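Local coordinates for protein glutaredoxin 1 (Francisella tularensis subsp. tularensis, PDB 3MSZ) that probably reduces protein disulfides as a small thioredoxin-fold enzyme of the glutaredoxin family, drawing on glutathione, at residues A[4-12]-A[29-37]. Numbering follows the deposited sequence.
Sequences MKVKIYTRN and IAFDETIID. With CAC (cacodylate ion), chain C.
Strands 6-10 and 32-35 are the two parallel strands of the beta-alpha-beta unit that opens this thioredoxin-fold domain, helix 15-26 making the crossover between them. Five backbone hydrogen bonds join the two segments, from Asp-32 N on Val-6 O to Ile-36 N, just past the second strand, on Thr-10 O (2.8 Å). On the face carrying Ile-8, its CD1 sits over one face of the Phe-31 ring, 4.1 Å from the centroid and offset toward the rim, a CH-pi contact. Further along, Thr-10 OG1 donates a hydrogen bond to Glu-33 OE2 at 2.6 Å, on the anti side of the carboxylate; Glu-33 gets there with an extended chain, CG opposite the backbone N (chi1 -177°), and the same oxygen also takes a salt bridge from Lys-21. On the other face of the sheet, Lys-7 and Asp-32 lie side by side with a long salt bridge, Lys-7 NZ to Asp-32 OD2 3.9 Å, while Lys-7 NZ also donates to Tyr-9 OH. Past the strands, the Asp-37 carboxylate grips Asn-12 twice: OD1 takes Asn-12 N and OD2 takes Asn-12 ND2, both at 2.6 Å. Strand 64-67 pairs with the other edge of 6-10, leaving 32-35 outermost; helix 15-26 packs Phe-24 on Val-6 and Ile-8, and helix 39-50 brings Phe-45 to Tyr-9.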
loop_
_atom_site.group_PDB
_atom_site.type_symbol
_atom_site.label_atom_id
_atom_site.label_comp_id
_atom_site.label_asym_id
_atom_site.label_seq_id
_atom_site.Cartn_x
_atom_site.Cartn_y
_atom_site.Cartn_z
HETATM N N MSE A 4 -9.780 -9.477 6.114
HETATM C CA MSE A 4 -8.407 -9.596 5.620
HETATM C C MSE A 4 -7.561 -8.518 6.292
HETATM O O MSE A 4 -8.086 -7.524 6.768
HETATM C CB MSE A 4 -8.347 -9.474 4.094
HETATM C CG MSE A 4 -8.354 -8.050 3.590
HETATM SE SE MSE A 4 -8.920 -7.858 1.738
HETATM C CE MSE A 4 -10.844 -7.899 2.040
ATOM N N LYS A 5 -6.261 -8.737 6.370
ATOM C CA LYS A 5 -5.350 -7.786 6.991
ATOM C C LYS A 5 -4.685 -6.901 5.926
ATOM O O LYS A 5 -3.915 -7.385 5.090
ATOM C CB LYS A 5 -4.279 -8.537 7.786
ATOM C CG LYS A 5 -2.961 -7.776 7.972
ATOM C CD LYS A 5 -1.878 -8.662 8.621
ATOM C CE LYS A 5 -0.501 -7.966 8.642
ATOM N NZ LYS A 5 0.535 -8.658 9.484
ATOM N N VAL A 6 -4.998 -5.609 5.967
ATOM C CA VAL A 6 -4.507 -4.641 4.996
ATOM C C VAL A 6 -3.556 -3.663 5.650
ATOM O O VAL A 6 -3.874 -3.048 6.660
ATOM C CB VAL A 6 -5.645 -3.822 4.382
ATOM C CG1 VAL A 6 -5.073 -2.824 3.319
ATOM C CG2 VAL A 6 -6.715 -4.748 3.784
ATOM N N LYS A 7 -2.385 -3.510 5.055
ATOM C CA LYS A 7 -1.447 -2.491 5.481
ATOM C C LYS A 7 -1.135 -1.565 4.307
ATOM O O LYS A 7 -0.829 -2.018 3.195
ATOM C CB LYS A 7 -0.161 -3.168 5.975
ATOM C CG LYS A 7 0.902 -2.202 6.454
ATOM C CD LYS A 7 0.487 -1.543 7.757
ATOM C CE LYS A 7 1.598 -0.689 8.337
ATOM N NZ LYS A 7 2.737 -1.517 8.831
ATOM N N ILE A 8 -1.230 -0.260 4.553
ATOM C CA ILE A 8 -0.911 0.741 3.545
ATOM C C ILE A 8 0.122 1.741 4.049
ATOM O O ILE A 8 -0.047 2.354 5.112
ATOM C CB ILE A 8 -2.139 1.581 3.116
ATOM C CG1 ILE A 8 -3.388 0.692 2.990
ATOM C CG2 ILE A 8 -1.841 2.273 1.786
ATOM C CD1 ILE A 8 -4.644 1.438 2.480
ATOM N N TYR A 9 1.171 1.923 3.253
ATOM C CA TYR A 9 2.187 2.899 3.537
ATOM C C TYR A 9 1.947 4.116 2.666
ATOM O O TYR A 9 1.811 3.990 1.444
ATOM C CB TYR A 9 3.563 2.286 3.253
ATOM C CG TYR A 9 3.915 1.171 4.221
ATOM C CD1 TYR A 9 4.539 1.459 5.429
ATOM C CD2 TYR A 9 3.655 -0.165 3.912
ATOM C CE1 TYR A 9 4.881 0.446 6.322
ATOM C CE2 TYR A 9 3.990 -1.202 4.813
ATOM C CZ TYR A 9 4.616 -0.873 6.007
ATOM O OH TYR A 9 4.961 -1.851 6.922
ATOM N N THR A 10 1.928 5.293 3.298
ATOM C CA THR A 10 1.516 6.501 2.633
ATOM C C THR A 10 2.344 7.708 3.067
ATOM O O THR A 10 3.226 7.607 3.919
ATOM C CB THR A 10 0.030 6.834 2.967
ATOM O OG1 THR A 10 -0.064 7.128 4.358
ATOM C CG2 THR A 10 -0.876 5.639 2.677
ATOM N N ARG A 11 2.062 8.842 2.433
ATOM C CA ARG A 11 2.524 10.136 2.910
ATOM C C ARG A 11 1.343 11.116 2.735
ATOM O O ARG A 11 0.386 10.846 1.958
ATOM C CB ARG A 11 3.763 10.587 2.123
ATOM C CG ARG A 11 3.435 11.102 0.702
ATOM C CD ARG A 11 4.721 11.518 -0.029
ATOM N NE ARG A 11 4.462 11.938 -1.415
ATOM C CZ ARG A 11 3.923 13.110 -1.773
ATOM N NH1 ARG A 11 3.757 13.396 -3.055
ATOM N NH2 ARG A 11 3.567 14.009 -0.856
ATOM N N ASN A 12 1.372 12.223 3.474
ATOM C CA ASN A 12 0.391 13.308 3.257
ATOM C C ASN A 12 0.710 14.071 1.963
ATOM O O ASN A 12 1.879 14.195 1.582
ATOM C CB ASN A 12 0.385 14.273 4.453
ATOM C CG ASN A 12 -0.044 13.596 5.747
ATOM O OD1 ASN A 12 -1.167 13.102 5.848
ATOM N ND2 ASN A 12 0.851 13.561 6.735
ATOM N N ILE A 29 -13.557 -1.942 4.061
ATOM C CA ILE A 29 -12.411 -2.770 4.411
ATOM C C ILE A 29 -11.497 -1.947 5.316
ATOM O O ILE A 29 -11.020 -0.885 4.924
ATOM C CB ILE A 29 -11.682 -3.259 3.137
ATOM C CG1 ILE A 29 -12.604 -4.194 2.351
ATOM C CG2 ILE A 29 -10.333 -3.940 3.479
ATOM C CD1 ILE A 29 -12.053 -4.586 0.992
ATOM N N ALA A 30 -11.298 -2.408 6.546
ATOM C CA ALA A 30 -10.412 -1.708 7.475
ATOM C C ALA A 30 -8.961 -1.898 7.069
ATOM O O ALA A 30 -8.619 -2.862 6.418
ATOM C CB ALA A 30 -10.620 -2.210 8.908
ATOM N N PHE A 31 -8.102 -0.970 7.460
ATOM C CA PHE A 31 -6.694 -1.061 7.093
ATOM C C PHE A 31 -5.893 -0.314 8.140
ATOM O O PHE A 31 -6.431 0.559 8.835
ATOM C CB PHE A 31 -6.438 -0.447 5.706
ATOM C CG PHE A 31 -6.876 1.004 5.581
ATOM C CD1 PHE A 31 -8.143 1.329 5.087
ATOM C CD2 PHE A 31 -6.035 2.038 5.984
ATOM C CE1 PHE A 31 -8.547 2.668 4.981
ATOM C CE2 PHE A 31 -6.437 3.390 5.887
ATOM C CZ PHE A 31 -7.685 3.702 5.382
ATOM N N ASP A 32 -4.620 -0.680 8.251
ATOM C CA ASP A 32 -3.661 0.036 9.072
ATOM C C ASP A 32 -2.757 0.874 8.170
ATOM O O ASP A 32 -2.112 0.361 7.230
ATOM C CB ASP A 32 -2.805 -0.932 9.896
ATOM C CG ASP A 32 -1.820 -0.203 10.809
ATOM O OD1 ASP A 32 -2.278 0.523 11.727
ATOM O OD2 ASP A 32 -0.591 -0.344 10.605
ATOM N N GLU A 33 -2.716 2.167 8.459
ATOM C CA GLU A 33 -1.932 3.090 7.667
ATOM C C GLU A 33 -0.661 3.452 8.428
ATOM O O GLU A 33 -0.704 3.804 9.616
ATOM C CB GLU A 33 -2.737 4.366 7.362
ATOM C CG GLU A 33 -1.992 5.363 6.448
ATOM C CD GLU A 33 -2.772 6.681 6.233
ATOM O OE1 GLU A 33 -3.670 6.959 7.041
ATOM O OE2 GLU A 33 -2.485 7.453 5.271
ATOM N N THR A 34 0.464 3.400 7.729
ATOM C CA THR A 34 1.709 3.973 8.235
ATOM C C THR A 34 2.100 5.164 7.370
ATOM O O THR A 34 2.333 5.000 6.168
ATOM C CB THR A 34 2.802 2.932 8.167
ATOM O OG1 THR A 34 2.457 1.873 9.059
ATOM C CG2 THR A 34 4.157 3.510 8.563
ATOM N N ILE A 35 2.142 6.355 7.974
ATOM C CA ILE A 35 2.464 7.595 7.257
ATOM C C ILE A 35 3.954 7.930 7.414
ATOM O O ILE A 35 4.458 8.042 8.518
ATOM C CB ILE A 35 1.672 8.796 7.777
ATOM C CG1 ILE A 35 0.169 8.586 7.595
ATOM C CG2 ILE A 35 2.064 10.065 7.011
ATOM C CD1 ILE A 35 -0.676 9.690 8.227
ATOM N N ILE A 36 4.651 8.065 6.296
ATOM C CA ILE A 36 6.062 8.444 6.309
ATOM C C ILE A 36 6.269 9.666 5.420
ATOM O O ILE A 36 6.524 9.547 4.219
ATOM C CB ILE A 36 6.947 7.288 5.824
ATOM C CG1 ILE A 36 6.277 6.561 4.652
ATOM C CG2 ILE A 36 7.202 6.321 6.968
ATOM C CD1 ILE A 36 6.949 5.239 4.252
ATOM N N ASP A 37 6.142 10.847 6.007
ATOM C CA ASP A 37 6.146 12.086 5.207
ATOM C C ASP A 37 7.539 12.479 4.704
ATOM O O ASP A 37 7.716 12.884 3.547
ATOM C CB ASP A 37 5.500 13.256 5.957
ATOM C CG ASP A 37 3.963 13.299 5.794
ATOM O OD1 ASP A 37 3.392 12.497 5.010
ATOM O OD2 ASP A 37 3.327 14.148 6.457
HETATM AS AS CAC C . 6.084 10.110 -4.212
HETATM O O1 CAC C . 4.610 11.025 -4.305
HETATM O O2 CAC C . 5.599 8.457 -4.277
HETATM C C1 CAC C . 7.253 10.523 -5.737
HETATM C C2 CAC C . 7.015 10.439 -2.524
HETATM O O HOH W 1 4.626 -0.107 10.315
HETATM O O HOH W 2 4.236 14.033 2.532
#